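Local coordinates for protein dimethyl-sulfide monooxygenase (Hyphomicrobium sulfonivorans, PDB 6AK1) that catalyses the FMN-dependent, NADH-using oxidation of dimethyl sulfide to methanethiol and formaldehyde, the first step in breaking dimethyl sulfide down, at residues Met244-Thr249 / Ile275-Leu280; Ser250-Arg255 / Leu382-Asp387; Val283-Ser288 / Asp410-Glu415. All coordinates share one frame; numbering follows the deposited sequence.

Contact 1: residues Met244-Thr249 / Ile275-Leu280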
ATOM      1  N   MET A 244      -6.673  -3.758  -3.415  1.00 20.24           N
ATOM      2  CA  MET A 244      -7.317  -3.013  -2.345  1.00 19.20           C
ATOM      3  C   MET A 244      -6.877  -3.580  -1.006  1.00 24.69           C
ATOM      4  O   MET A 244      -6.948  -4.794  -0.785  1.00 24.67           O
ATOM      5  CB  MET A 244      -8.839  -3.043  -2.471  1.00 23.18           C
ATOM      6  CG  MET A 244      -9.494  -1.873  -1.749  1.00 29.70           C
ATOM      7  SD  MET A 244     -11.282  -1.830  -1.946  1.00 40.20           S
ATOM      8  CE  MET A 244     -11.395  -1.520  -3.711  1.00 27.99           C
ATOM      9  N   PHE A 245      -6.418  -2.694  -0.123  1.00 23.49           N
ATOM     10  CA  PHE A 245      -5.814  -3.063   1.152  1.00 25.37           C
ATOM     11  C   PHE A 245      -6.856  -2.794   2.239  1.00 28.06           C
ATOM     12  O   PHE A 245      -7.238  -1.642   2.470  1.00 28.31           O
ATOM     13  CB  PHE A 245      -4.524  -2.264   1.352  1.00 23.78           C
ATOM     14  CG  PHE A 245      -3.800  -2.542   2.636  1.00 27.28           C
ATOM     15  CD1 PHE A 245      -3.978  -3.740   3.336  1.00 33.46           C
ATOM     16  CD2 PHE A 245      -2.929  -1.597   3.158  1.00 28.97           C
ATOM     17  CE1 PHE A 245      -3.289  -3.988   4.530  1.00 27.26           C
ATOM     18  CE2 PHE A 245      -2.238  -1.839   4.347  1.00 32.17           C
ATOM     19  CZ  PHE A 245      -2.421  -3.039   5.035  1.00 27.47           C
ATOM     20  N   ILE A 246      -7.344  -3.862   2.884  1.00 26.84           N
ATOM     21  CA  ILE A 246      -8.449  -3.747   3.821  1.00 24.45           C
ATOM     22  C   ILE A 246      -7.999  -4.121   5.226  1.00 24.99           C
ATOM     23  O   ILE A 246      -7.016  -4.835   5.439  1.00 25.46           O
ATOM     24  CB  ILE A 246      -9.663  -4.606   3.415  1.00 25.81           C
ATOM     25  CG1 ILE A 246      -9.303  -6.096   3.425  1.00 26.33           C
ATOM     26  CG2 ILE A 246     -10.211  -4.171   2.069  1.00 23.63           C
ATOM     27  CD1 ILE A 246     -10.519  -6.995   3.372  1.00 23.16           C
ATOM     28  N   LEU A 247      -8.757  -3.627   6.194  1.00 26.52           N
ATOM     29  CA  LEU A 247      -8.576  -3.949   7.601  1.00 31.66           C
ATOM     30  C   LEU A 247      -9.820  -4.704   8.056  1.00 30.15           C
ATOM     31  O   LEU A 247     -10.907  -4.125   8.120  1.00 30.61           O
ATOM     32  CB  LEU A 247      -8.362  -2.676   8.414  1.00 34.49           C
ATOM     33  CG  LEU A 247      -8.157  -2.855   9.908  1.00 39.53           C
ATOM     34  CD1 LEU A 247      -6.995  -3.800  10.142  1.00 36.31           C
ATOM     35  CD2 LEU A 247      -7.905  -1.496  10.564  1.00 38.59           C
ATOM     36  N   THR A 248      -9.683  -6.002   8.333  1.00 30.71           N
ATOM     37  CA  THR A 248     -10.808  -6.793   8.819  1.00 31.08           C
ATOM     38  C   THR A 248     -10.381  -7.650  10.003  1.00 31.65           C
ATOM     39  O   THR A 248      -9.275  -8.202  10.018  1.00 27.42           O
ATOM     40  CB  THR A 248     -11.407  -7.674   7.708  1.00 33.09           C
ATOM     41  OG1 THR A 248     -12.387  -8.555   8.277  1.00 31.85           O
ATOM     42  CG2 THR A 248     -10.328  -8.481   6.997  1.00 27.28           C
ATOM     43  N   THR A 249     -11.271  -7.763  10.997  1.00 28.43           N
ATOM     44  CA  THR A 249     -10.925  -8.364  12.276  1.00 28.82           C
ATOM     45  C   THR A 249     -11.507  -9.751  12.471  1.00 27.16           C
ATOM     46  O   THR A 249     -11.197 -10.394  13.474  1.00 31.68           O
ATOM     47  CB  THR A 249     -11.353  -7.451  13.439  1.00 34.85           C
ATOM     48  OG1 THR A 249     -12.750  -7.140  13.349  1.00 31.69           O
ATOM     49  CG2 THR A 249     -10.558  -6.155  13.412  1.00 35.80           C
ATOM     50  N   ILE A 275     -10.351  -6.498  -8.903  1.00 25.91           N
ATOM     51  CA  ILE A 275      -9.676  -5.955  -7.734  1.00 27.11           C
ATOM     52  C   ILE A 275      -9.164  -7.126  -6.920  1.00 27.83           C
ATOM     53  O   ILE A 275      -9.928  -8.045  -6.602  1.00 30.19           O
ATOM     54  CB  ILE A 275     -10.624  -5.086  -6.888  1.00 26.41           C
ATOM     55  CG1 ILE A 275     -11.332  -4.051  -7.766  1.00 27.35           C
ATOM     56  CG2 ILE A 275      -9.875  -4.431  -5.728  1.00 24.84           C
ATOM     57  CD1 ILE A 275     -12.313  -3.157  -6.992  1.00 24.23           C
ATOM     58  N   LYS A 276      -7.882  -7.103  -6.585  1.00 23.27           N
ATOM     59  CA  LYS A 276      -7.307  -8.089  -5.688  1.00 23.11           C
ATOM     60  C   LYS A 276      -7.314  -7.493  -4.291  1.00 27.39           C
ATOM     61  O   LYS A 276      -6.888  -6.351  -4.106  1.00 28.15           O
ATOM     62  CB  LYS A 276      -5.897  -8.468  -6.128  1.00 29.08           C
ATOM     63  CG  LYS A 276      -5.803  -8.803  -7.599  1.00 24.66           C
ATOM     64  CD  LYS A 276      -6.712  -9.968  -7.946  1.00 29.56           C
ATOM     65  CE  LYS A 276      -6.885 -10.078  -9.458  1.00 33.57           C
ATOM     66  NZ  LYS A 276      -7.696 -11.267  -9.854  1.00 39.03           N
ATOM     67  N   ILE A 277      -7.833  -8.244  -3.321  1.00 22.86           N
ATOM     68  CA  ILE A 277      -8.104  -7.718  -1.987  1.00 25.12           C
ATOM     69  C   ILE A 277      -7.082  -8.302  -1.012  1.00 26.96           C
ATOM     70  O   ILE A 277      -6.961  -9.524  -0.871  1.00 25.54           O
ATOM     71  CB  ILE A 277      -9.545  -8.021  -1.548  1.00 23.63           C
ATOM     72  CG1 ILE A 277     -10.537  -7.407  -2.547  1.00 21.83           C
ATOM     73  CG2 ILE A 277      -9.790  -7.495  -0.153  1.00 24.61           C
ATOM     74  CD1 ILE A 277     -12.001  -7.664  -2.232  1.00 25.47           C
ATOM     75  N   PHE A 278      -6.347  -7.427  -0.343  1.00 21.60           N
ATOM     76  CA  PHE A 278      -5.303  -7.822   0.586  1.00 23.58           C
ATOM     77  C   PHE A 278      -5.691  -7.327   1.965  1.00 24.38           C
ATOM     78  O   PHE A 278      -6.084  -6.165   2.120  1.00 28.91           O
ATOM     79  CB  PHE A 278      -3.943  -7.237   0.183  1.00 25.57           C
ATOM     80  CG  PHE A 278      -3.584  -7.471  -1.249  1.00 25.57           C
ATOM     81  CD1 PHE A 278      -3.747  -8.723  -1.817  1.00 28.08           C
ATOM     82  CD2 PHE A 278      -3.095  -6.432  -2.038  1.00 30.38           C
ATOM     83  CE1 PHE A 278      -3.418  -8.947  -3.160  1.00 31.60           C
ATOM     84  CE2 PHE A 278      -2.753  -6.644  -3.374  1.00 30.28           C
ATOM     85  CZ  PHE A 278      -2.922  -7.906  -3.939  1.00 28.73           C
ATOM     86  N   MET A 279      -5.579  -8.188   2.963  1.00 22.20           N
ATOM     87  CA  MET A 279      -5.937  -7.810   4.316  1.00 24.81           C
ATOM     88  C   MET A 279      -4.685  -7.728   5.172  1.00 21.81           C
ATOM     89  O   MET A 279      -3.719  -8.456   4.961  1.00 21.69           O
ATOM     90  CB  MET A 279      -6.930  -8.802   4.937  1.00 23.24           C
ATOM     91  CG  MET A 279      -6.410 -10.235   5.015  1.00 24.59           C
ATOM     92  SD  MET A 279      -7.496 -11.356   5.923  1.00 24.57           S
ATOM     93  CE  MET A 279      -7.048 -10.974   7.623  1.00 22.76           C
ATOM     94  N   LEU A 280      -4.712  -6.829   6.137  1.00 21.62           N
ATOM     95  CA  LEU A 280      -3.637  -6.732   7.108  1.00 21.99           C
ATOM     96  C   LEU A 280      -3.661  -7.954   8.025  1.00 23.37           C
ATOM     97  O   LEU A 280      -4.725  -8.375   8.490  1.00 23.77           O
ATOM     98  CB  LEU A 280      -3.775  -5.437   7.909  1.00 18.37           C
ATOM     99  CG  LEU A 280      -2.901  -5.281   9.159  1.00 24.75           C
ATOM    100  CD1 LEU A 280      -1.461  -5.189   8.728  1.00 22.99           C
ATOM    101  CD2 LEU A 280      -3.295  -4.045   9.935  1.00 19.55           C
TER
HETATM  102  O   HOH W   1      -7.124  -7.166   8.246  1.00 28.69           O
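Met-244 and Ile-246 use both their N-H and C=O groups to join their strand to its parallel neighbour through four backbone hydrogen bonds. Met-244 N donates to Lys-276 O at 2.7 Å, and Met-244 O receives Phe-278 N at the same length and an almost straight 175°. Ile-246 N then binds Phe-278 O, while Leu-280 N reaches Ile-246 O over a longer 3.1 Å. Past this last bond the chains part and a water bridges them, accepting from Thr-248 N at 2.8 Å and donating to Leu-280 O at 2.7 Å.

The strand side chains alternate between the two faces of the sheet. Met-244, Ile-246, Ile-277 and Met-279 share one, where Ile-246 CD1 meets Ile-277 CG2 at 3.6 Å; the chi1 of 63° sets Ile-246 CG1 between its backbone N and carbonyl carbon, close to that same methyl. Ile-275 and Thr-248 pack at the ends: the bent end of Met-244 brings CE against CD1 and CG2 of Ile-275, and Thr-248 CG2 rests on Met-279 CB. Ile-261 of helix 251-267 packs on Met-244, Ile-246 and Ile-277.

The other face carries Phe-245 and Phe-278. Chi1 places CG of Phe-245 anti to the backbone N; the ring meets the neighbouring strand by its edge, with Phe-278 O in the ring plane near CD1 and CE1 touching Leu-280 CB at 3.7 Å. Phe-10 stands edge-to-face to this ring, whose side chain is about 8 Å from that of Thr-104, a probable FMN ligand. Strands 243-246 and 276-284 with helix 251-267 form one beta-alpha-beta unit of the TIM barrel. Its chemistry implies that backbone bonds fix the strand register, while an aliphatic face receives the helix and the opposite face is aromatic, with Phe-245 near that probable ligand.

Contact 2: residues Ser250-Arg255 / Leu382-Asp387; sequences SVEQAR and LERWVD
Val-251 CG2 is held between two flat groups of helix 375-388, the indole of Trp-385 and the guanidinium of Arg-384. On the buried side the methyl sits almost directly above the centre of the six-membered ring of Trp-385, 3.9 Å from its centroid, a CH-pi contact. The same indole pushes its far rim against the start of helix 251-267, where CZ3 comes within 3.2 Å of Ser-250 C, and Ala-254 CB meets that rim near the ring plane. Packing here is tight, and the Ser-250 OG bond to Gln-253 N caps the helix at this very point. Trp-385 NE1 is taken up by Glu-381.

The outer side is looser. Arg-384 lays its guanidinium face over Val-251 CG2, with NH1 3.7 Å from it, while NH2 makes only a weak salt-bridge bond of 3.3 Å to Glu-252 OE2. The angle at hydrogen is 122° and the two planes are turned 53° apart, a poor fit between exposed side chains; Arg-384 NE pairs with Glu-388 as well. The short segments 251-255 and 382-387 run in nearly the same direction, 22° apart, with axes 9.6 Å from each other at closest approach, as expected of helices in the outer layer of a TIM barrel.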
ATOM      1  N   SER A 250     -12.339 -10.232  11.551  1.00 27.81           N
ATOM      2  CA  SER A 250     -12.823 -11.600  11.664  1.00 31.65           C
ATOM      3  C   SER A 250     -13.167 -12.114  10.274  1.00 29.12           C
ATOM      4  O   SER A 250     -13.442 -11.337   9.356  1.00 29.46           O
ATOM      5  CB  SER A 250     -14.041 -11.702  12.595  1.00 30.08           C
ATOM      6  OG  SER A 250     -15.198 -11.157  11.981  1.00 35.26           O
ATOM      7  N   VAL A 251     -13.149 -13.445  10.138  1.00 27.27           N
ATOM      8  CA  VAL A 251     -13.530 -14.076   8.876  1.00 31.31           C
ATOM      9  C   VAL A 251     -14.957 -13.701   8.513  1.00 34.67           C
ATOM     10  O   VAL A 251     -15.272 -13.434   7.342  1.00 29.24           O
ATOM     11  CB  VAL A 251     -13.352 -15.606   8.964  1.00 33.86           C
ATOM     12  CG1 VAL A 251     -13.899 -16.285   7.707  1.00 32.52           C
ATOM     13  CG2 VAL A 251     -11.882 -15.961   9.170  1.00 33.91           C
ATOM     14  N   GLU A 252     -15.842 -13.668   9.518  1.00 35.46           N
ATOM     15  CA  GLU A 252     -17.244 -13.331   9.287  1.00 36.66           C
ATOM     16  C   GLU A 252     -17.378 -11.932   8.700  1.00 31.00           C
ATOM     17  O   GLU A 252     -18.022 -11.741   7.662  1.00 32.29           O
ATOM     18  CB  GLU A 252     -18.036 -13.452  10.593  1.00 38.28           C
ATOM     19  CG  GLU A 252     -18.337 -14.892  11.020  1.00 42.69           C
ATOM     20  CD  GLU A 252     -17.126 -15.626  11.588  1.00 51.90           C
ATOM     21  OE1 GLU A 252     -16.190 -14.956  12.095  1.00 48.85           O
ATOM     22  OE2 GLU A 252     -17.110 -16.882  11.521  1.00 56.51           O
ATOM     23  N   GLN A 253     -16.766 -10.939   9.351  1.00 30.47           N
ATOM     24  CA  GLN A 253     -16.786  -9.581   8.814  1.00 28.96           C
ATOM     25  C   GLN A 253     -16.140  -9.503   7.431  1.00 28.95           C
ATOM     26  O   GLN A 253     -16.560  -8.692   6.596  1.00 29.23           O
ATOM     27  CB  GLN A 253     -16.079  -8.634   9.780  1.00 28.43           C
ATOM     28  CG  GLN A 253     -16.043  -7.196   9.314  1.00 29.28           C
ATOM     29  CD  GLN A 253     -15.056  -6.360  10.105  1.00 36.02           C
ATOM     30  OE1 GLN A 253     -13.854  -6.614  10.087  1.00 34.14           O
ATOM     31  NE2 GLN A 253     -15.564  -5.370  10.819  1.00 35.66           N
ATOM     32  N   ALA A 254     -15.131 -10.339   7.164  1.00 27.98           N
ATOM     33  CA  ALA A 254     -14.470 -10.281   5.864  1.00 29.87           C
ATOM     34  C   ALA A 254     -15.392 -10.737   4.745  1.00 30.03           C
ATOM     35  O   ALA A 254     -15.316 -10.204   3.631  1.00 33.31           O
ATOM     36  CB  ALA A 254     -13.192 -11.124   5.868  1.00 28.58           C
ATOM     37  N   ARG A 255     -16.254 -11.725   5.014  1.00 32.13           N
ATOM     38  CA  ARG A 255     -17.197 -12.185   3.994  1.00 30.81           C
ATOM     39  C   ARG A 255     -18.009 -11.020   3.433  1.00 31.17           C
ATOM     40  O   ARG A 255     -18.192 -10.904   2.212  1.00 28.63           O
ATOM     41  CB  ARG A 255     -18.108 -13.273   4.582  1.00 27.21           C
ATOM     42  CG  ARG A 255     -17.346 -14.584   4.891  1.00 33.15           C
ATOM     43  CD  ARG A 255     -18.168 -15.716   5.589  1.00 31.97           C
ATOM     44  NE  ARG A 255     -19.321 -16.201   4.817  1.00 38.32           N
ATOM     45  CZ  ARG A 255     -19.273 -17.065   3.792  1.00 42.19           C
ATOM     46  NH1 ARG A 255     -18.121 -17.589   3.354  1.00 31.44           N
ATOM     47  NH2 ARG A 255     -20.405 -17.406   3.182  1.00 41.07           N
ATOM     48  N   LEU A 382      -5.060 -19.167   7.182  1.00 24.21           N
ATOM     49  CA  LEU A 382      -4.819 -18.397   5.962  1.00 29.04           C
ATOM     50  C   LEU A 382      -5.763 -18.829   4.845  1.00 29.46           C
ATOM     51  O   LEU A 382      -6.286 -17.988   4.099  1.00 25.05           O
ATOM     52  CB  LEU A 382      -3.360 -18.545   5.506  1.00 26.91           C
ATOM     53  CG  LEU A 382      -2.238 -18.001   6.392  1.00 25.50           C
ATOM     54  CD1 LEU A 382      -0.877 -18.198   5.705  1.00 24.83           C
ATOM     55  CD2 LEU A 382      -2.463 -16.533   6.702  1.00 20.45           C
ATOM     56  N   GLU A 383      -5.984 -20.141   4.708  1.00 28.77           N
ATOM     57  CA  GLU A 383      -6.943 -20.638   3.724  1.00 31.03           C
ATOM     58  C   GLU A 383      -8.373 -20.265   4.086  1.00 29.02           C
ATOM     59  O   GLU A 383      -9.210 -20.103   3.193  1.00 29.54           O
ATOM     60  CB  GLU A 383      -6.826 -22.154   3.581  1.00 31.34           C
ATOM     61  CG  GLU A 383      -5.528 -22.583   2.924  1.00 29.48           C
ATOM     62  CD  GLU A 383      -5.600 -24.006   2.402  1.00 35.09           C
ATOM     63  OE1 GLU A 383      -5.942 -24.185   1.214  1.00 32.77           O
ATOM     64  OE2 GLU A 383      -5.331 -24.946   3.186  1.00 32.96           O
ATOM     65  N   ARG A 384      -8.652 -20.115   5.364  1.00 27.06           N
ATOM     66  CA  ARG A 384      -9.963 -19.725   5.802  1.00 32.27           C
ATOM     67  C   ARG A 384     -10.245 -18.265   5.426  1.00 32.96           C
ATOM     68  O   ARG A 384     -11.292 -17.984   4.938  1.00 28.99           O
ATOM     69  CB  ARG A 384     -10.150 -19.950   7.294  1.00 32.36           C
ATOM     70  CG  ARG A 384     -11.410 -20.638   7.704  1.00 38.11           C
ATOM     71  CD  ARG A 384     -11.664 -20.488   9.183  1.00 38.80           C
ATOM     72  NE  ARG A 384     -12.982 -19.972   9.454  1.00 40.12           N
ATOM     73  CZ  ARG A 384     -13.315 -19.245  10.501  1.00 41.65           C
ATOM     74  NH1 ARG A 384     -12.423 -18.924  11.403  1.00 39.13           N
ATOM     75  NH2 ARG A 384     -14.539 -18.837  10.634  1.00 41.18           N
ATOM     76  N   TRP A 385      -9.298 -17.359   5.660  1.00 28.15           N
ATOM     77  CA  TRP A 385      -9.462 -15.961   5.266  1.00 27.80           C
ATOM     78  C   TRP A 385      -9.623 -15.827   3.758  1.00 23.39           C
ATOM     79  O   TRP A 385     -10.384 -14.982   3.282  1.00 26.50           O
ATOM     80  CB  TRP A 385      -8.269 -15.121   5.716  1.00 25.88           C
ATOM     81  CG  TRP A 385      -8.120 -14.855   7.189  1.00 24.61           C
ATOM     82  CD1 TRP A 385      -7.223 -15.441   8.029  1.00 21.83           C
ATOM     83  CD2 TRP A 385      -8.830 -13.885   7.973  1.00 23.92           C
ATOM     84  NE1 TRP A 385      -7.338 -14.914   9.287  1.00 25.08           N
ATOM     85  CE2 TRP A 385      -8.331 -13.968   9.287  1.00 25.76           C
ATOM     86  CE3 TRP A 385      -9.860 -12.976   7.697  1.00 24.90           C
ATOM     87  CZ2 TRP A 385      -8.812 -13.169  10.323  1.00 23.77           C
ATOM     88  CZ3 TRP A 385     -10.330 -12.176   8.722  1.00 22.51           C
ATOM     89  CH2 TRP A 385      -9.802 -12.274  10.022  1.00 26.37           C
ATOM     90  N   VAL A 386      -8.903 -16.635   2.986  1.00 26.92           N
ATOM     91  CA  VAL A 386      -8.953 -16.492   1.537  1.00 28.46           C
ATOM     92  C   VAL A 386     -10.235 -17.094   0.984  1.00 30.17           C
ATOM     93  O   VAL A 386     -10.993 -16.426   0.275  1.00 31.00           O
ATOM     94  CB  VAL A 386      -7.704 -17.115   0.885  1.00 26.75           C
ATOM     95  CG1 VAL A 386      -7.889 -17.202  -0.620  1.00 24.61           C
ATOM     96  CG2 VAL A 386      -6.462 -16.279   1.206  1.00 24.07           C
ATOM     97  N   ASP A 387     -10.512 -18.351   1.326  1.00 29.47           N
ATOM     98  CA  ASP A 387     -11.643 -19.056   0.732  1.00 31.39           C
ATOM     99  C   ASP A 387     -12.956 -18.668   1.404  1.00 28.47           C
ATOM    100  O   ASP A 387     -13.927 -18.321   0.728  1.00 25.86           O
ATOM    101  CB  ASP A 387     -11.400 -20.565   0.805  1.00 30.92           C
ATOM    102  CG  ASP A 387     -10.135 -20.982   0.056  1.00 33.23           C
ATOM    103  OD1 ASP A 387      -9.863 -20.383  -1.008  1.00 33.96           O
ATOM    104  OD2 ASP A 387      -9.409 -21.886   0.529  1.00 34.01           O
TER

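Contact 3: residues Val283-Ser288 / Asp410-Glu415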
ATOM      1  N   VAL A 283       1.624 -12.573  11.399  1.00 23.17           N
ATOM      2  CA  VAL A 283       1.796 -13.997  11.637  1.00 22.25           C
ATOM      3  C   VAL A 283       3.028 -14.193  12.513  1.00 25.31           C
ATOM      4  O   VAL A 283       4.138 -13.798  12.131  1.00 24.91           O
ATOM      5  CB  VAL A 283       1.928 -14.772  10.318  1.00 19.99           C
ATOM      6  CG1 VAL A 283       2.220 -16.258  10.587  1.00 20.77           C
ATOM      7  CG2 VAL A 283       0.670 -14.602   9.485  1.00 22.90           C
ATOM      8  N   ILE A 284       2.831 -14.793  13.685  1.00 24.22           N
ATOM      9  CA  ILE A 284       3.920 -15.283  14.524  1.00 25.48           C
ATOM     10  C   ILE A 284       3.885 -16.802  14.450  1.00 28.76           C
ATOM     11  O   ILE A 284       2.883 -17.425  14.835  1.00 27.64           O
ATOM     12  CB  ILE A 284       3.796 -14.814  15.986  1.00 26.82           C
ATOM     13  CG1 ILE A 284       3.456 -13.317  16.089  1.00 29.00           C
ATOM     14  CG2 ILE A 284       5.074 -15.164  16.778  1.00 22.54           C
ATOM     15  CD1 ILE A 284       4.629 -12.394  15.862  1.00 28.70           C
ATOM     16  N   THR A 285       4.970 -17.412  13.977  1.00 25.03           N
ATOM     17  CA  THR A 285       4.945 -18.858  13.783  1.00 24.12           C
ATOM     18  C   THR A 285       6.272 -19.471  14.235  1.00 27.23           C
ATOM     19  O   THR A 285       7.138 -18.800  14.811  1.00 25.76           O
ATOM     20  CB  THR A 285       4.606 -19.204  12.324  1.00 19.99           C
ATOM     21  OG1 THR A 285       4.625 -20.628  12.160  1.00 27.60           O
ATOM     22  CG2 THR A 285       5.611 -18.589  11.376  1.00 23.85           C
ATOM     23  N   GLY A 286       6.401 -20.766  13.952  1.00 30.69           N
ATOM     24  CA  GLY A 286       7.503 -21.586  14.418  1.00 27.30           C
ATOM     25  C   GLY A 286       7.191 -23.047  14.144  1.00 29.58           C
ATOM     26  O   GLY A 286       6.212 -23.371  13.463  1.00 26.06           O
ATOM     27  N   ASP A 287       8.031 -23.932  14.691  1.00 27.83           N
ATOM     28  CA  ASP A 287       7.902 -25.348  14.353  1.00 30.29           C
ATOM     29  C   ASP A 287       6.654 -25.993  14.952  1.00 29.44           C
ATOM     30  O   ASP A 287       6.182 -26.997  14.415  1.00 31.09           O
ATOM     31  CB  ASP A 287       9.131 -26.128  14.804  1.00 29.48           C
ATOM     32  CG  ASP A 287       9.358 -27.377  13.960  1.00 31.78           C
ATOM     33  OD1 ASP A 287       8.977 -27.362  12.771  1.00 34.91           O
ATOM     34  OD2 ASP A 287       9.905 -28.368  14.478  1.00 37.92           O
ATOM     35  N   SER A 288       6.109 -25.443  16.035  1.00 27.13           N
ATOM     36  CA  SER A 288       4.934 -25.989  16.697  1.00 30.05           C
ATOM     37  C   SER A 288       4.076 -24.843  17.212  1.00 27.56           C
ATOM     38  O   SER A 288       4.520 -23.691  17.279  1.00 27.48           O
ATOM     39  CB  SER A 288       5.328 -26.917  17.859  1.00 27.24           C
ATOM     40  OG  SER A 288       5.908 -26.168  18.910  1.00 24.83           O
ATOM     41  N   ASP A 410      10.170 -19.732   5.778  1.00 24.53           N
ATOM     42  CA  ASP A 410      10.730 -21.016   6.203  1.00 26.80           C
ATOM     43  C   ASP A 410       9.650 -21.998   6.658  1.00 26.31           C
ATOM     44  O   ASP A 410       9.714 -23.189   6.333  1.00 25.50           O
ATOM     45  CB  ASP A 410      11.751 -20.795   7.324  1.00 25.41           C
ATOM     46  CG  ASP A 410      12.992 -20.048   6.840  1.00 27.05           C
ATOM     47  OD1 ASP A 410      13.197 -19.956   5.618  1.00 27.91           O
ATOM     48  OD2 ASP A 410      13.760 -19.555   7.681  1.00 28.23           O
ATOM     49  N   TYR A 411       8.671 -21.529   7.427  1.00 25.42           N
ATOM     50  CA  TYR A 411       7.715 -22.407   8.099  1.00 24.84           C
ATOM     51  C   TYR A 411       6.376 -22.532   7.382  1.00 27.82           C
ATOM     52  O   TYR A 411       5.759 -23.595   7.449  1.00 30.64           O
ATOM     53  CB  TYR A 411       7.426 -21.911   9.513  1.00 25.02           C
ATOM     54  CG  TYR A 411       8.550 -21.990  10.515  1.00 25.78           C
ATOM     55  CD1 TYR A 411       8.889 -23.196  11.107  1.00 25.12           C
ATOM     56  CD2 TYR A 411       9.221 -20.842  10.921  1.00 24.33           C
ATOM     57  CE1 TYR A 411       9.888 -23.266  12.043  1.00 24.06           C
ATOM     58  CE2 TYR A 411      10.224 -20.901  11.862  1.00 29.50           C
ATOM     59  CZ  TYR A 411      10.550 -22.126  12.425  1.00 29.96           C
ATOM     60  OH  TYR A 411      11.539 -22.213  13.379  1.00 32.43           O
ATOM     61  N   ILE A 412       5.881 -21.466   6.753  1.00 21.94           N
ATOM     62  CA  ILE A 412       4.527 -21.445   6.183  1.00 22.97           C
ATOM     63  C   ILE A 412       4.528 -21.693   4.672  1.00 25.36           C
ATOM     64  O   ILE A 412       3.744 -22.492   4.177  1.00 27.16           O
ATOM     65  CB  ILE A 412       3.811 -20.119   6.520  1.00 22.42           C
ATOM     66  CG1 ILE A 412       3.786 -19.872   8.032  1.00 22.55           C
ATOM     67  CG2 ILE A 412       2.404 -20.122   5.934  1.00 21.59           C
ATOM     68  CD1 ILE A 412       3.392 -21.095   8.857  1.00 22.36           C
ATOM     69  N   VAL A 413       5.417 -20.991   3.932  1.00 27.51           N
ATOM     70  CA  VAL A 413       5.410 -21.156   2.463  1.00 27.07           C
ATOM     71  C   VAL A 413       5.546 -22.577   2.015  1.00 28.22           C
ATOM     72  O   VAL A 413       4.849 -22.967   1.059  1.00 28.49           O
ATOM     73  CB  VAL A 413       6.503 -20.217   1.846  1.00 28.12           C
ATOM     74  CG1 VAL A 413       6.900 -20.702   0.456  1.00 25.70           C
ATOM     75  CG2 VAL A 413       5.991 -18.789   1.761  1.00 24.48           C
ATOM     76  N   PRO A 414       6.393 -23.452   2.608  1.00 27.40           N
ATOM     77  CA  PRO A 414       6.410 -24.855   2.163  1.00 28.76           C
ATOM     78  C   PRO A 414       5.079 -25.553   2.363  1.00 31.29           C
ATOM     79  O   PRO A 414       4.690 -26.374   1.526  1.00 33.15           O
ATOM     80  CB  PRO A 414       7.516 -25.489   3.024  1.00 25.61           C
ATOM     81  CG  PRO A 414       8.392 -24.349   3.420  1.00 25.33           C
ATOM     82  CD  PRO A 414       7.409 -23.227   3.660  1.00 25.92           C
ATOM     83  N   GLU A 415       4.365 -25.245   3.455  1.00 29.93           N
ATOM     84  CA  GLU A 415       3.055 -25.848   3.684  1.00 28.64           C
ATOM     85  C   GLU A 415       2.024 -25.329   2.696  1.00 29.88           C
ATOM     86  O   GLU A 415       1.193 -26.101   2.210  1.00 27.40           O
ATOM     87  CB  GLU A 415       2.580 -25.590   5.109  1.00 28.87           C
ATOM     88  CG  GLU A 415       1.198 -26.182   5.415  1.00 35.86           C
ATOM     89  CD  GLU A 415       1.174 -27.713   5.358  1.00 38.18           C
ATOM     90  OE1 GLU A 415       2.204 -28.344   5.677  1.00 38.85           O
ATOM     91  OE2 GLU A 415       0.127 -28.282   4.992  1.00 40.59           O
TER
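Tyr-411 turns its ring onto Gly-286 through two torsions: chi1 of -68° puts CG anti to its own carbonyl carbon, and chi2 of -77° sets the ring plane so that one face meets the glycine. Gly-286 CA lies above the middle of the ring, 3.6 Å from the centroid, in a CH-pi contact. The ring also reaches on along the chain: CE1 is 3.4 Å from Gly-286 C and 3.3 Å from Asp-287 N, and it touches Asp-287 CB more distantly at 4.0 Å. Backbone, rather than a side chain, is thus the main surface on which the ring rests.

The next residue, Ile-412, places CD1 against Thr-285 OG1 at 3.6 Å, and its CG1 meets Thr-285 CG2 at 4.0 Å. The hydroxyl has its polar partner elsewhere, so its approach to a methyl is plain packing. Ile-412 also leans on Val-378 and Leu-382, so that this one side chain touches both helix 375-388 and the region of strand 276-284. An alanine in place of Tyr-411 would probably leave the backbone at Gly-286 and Asp-287 without its aromatic cover and open a gap between the loop and the helix.

No hydrogen bond joins the two segments. The end of strand 276-284 and the loop after it are therefore fastened to helix 403-418 by an aromatic face and an aliphatic side chain, while polar groups of Thr-285 bond to other parts of the chain, its O to Lys-295 NZ and its OG1 to Gly-373 O.

How the contacts relate
Contact 1 lies nearest the middle of the chain and is the only one built chiefly on backbone hydrogen bonds, as befits two neighbouring barrel strands. Contact 2, helix to helix, is partly buried and reaches the surface through its charged border; contact 3, farther from the centre of the chain, is still largely buried, with Asp-287 at its exposed edge and no hydrogen bonds between its segments. Strand 276-284 serves both contacts 1 and 3, and helix 251-267, which connects the strands of contact 1, enters contact 2. Met-279 SD packs 3.4 Å from Trp-385 CE3 between contacts 1 and 2, and Leu-382 CD1 meets Ile-412 CG2 at 3.8 Å between contacts 2 and 3.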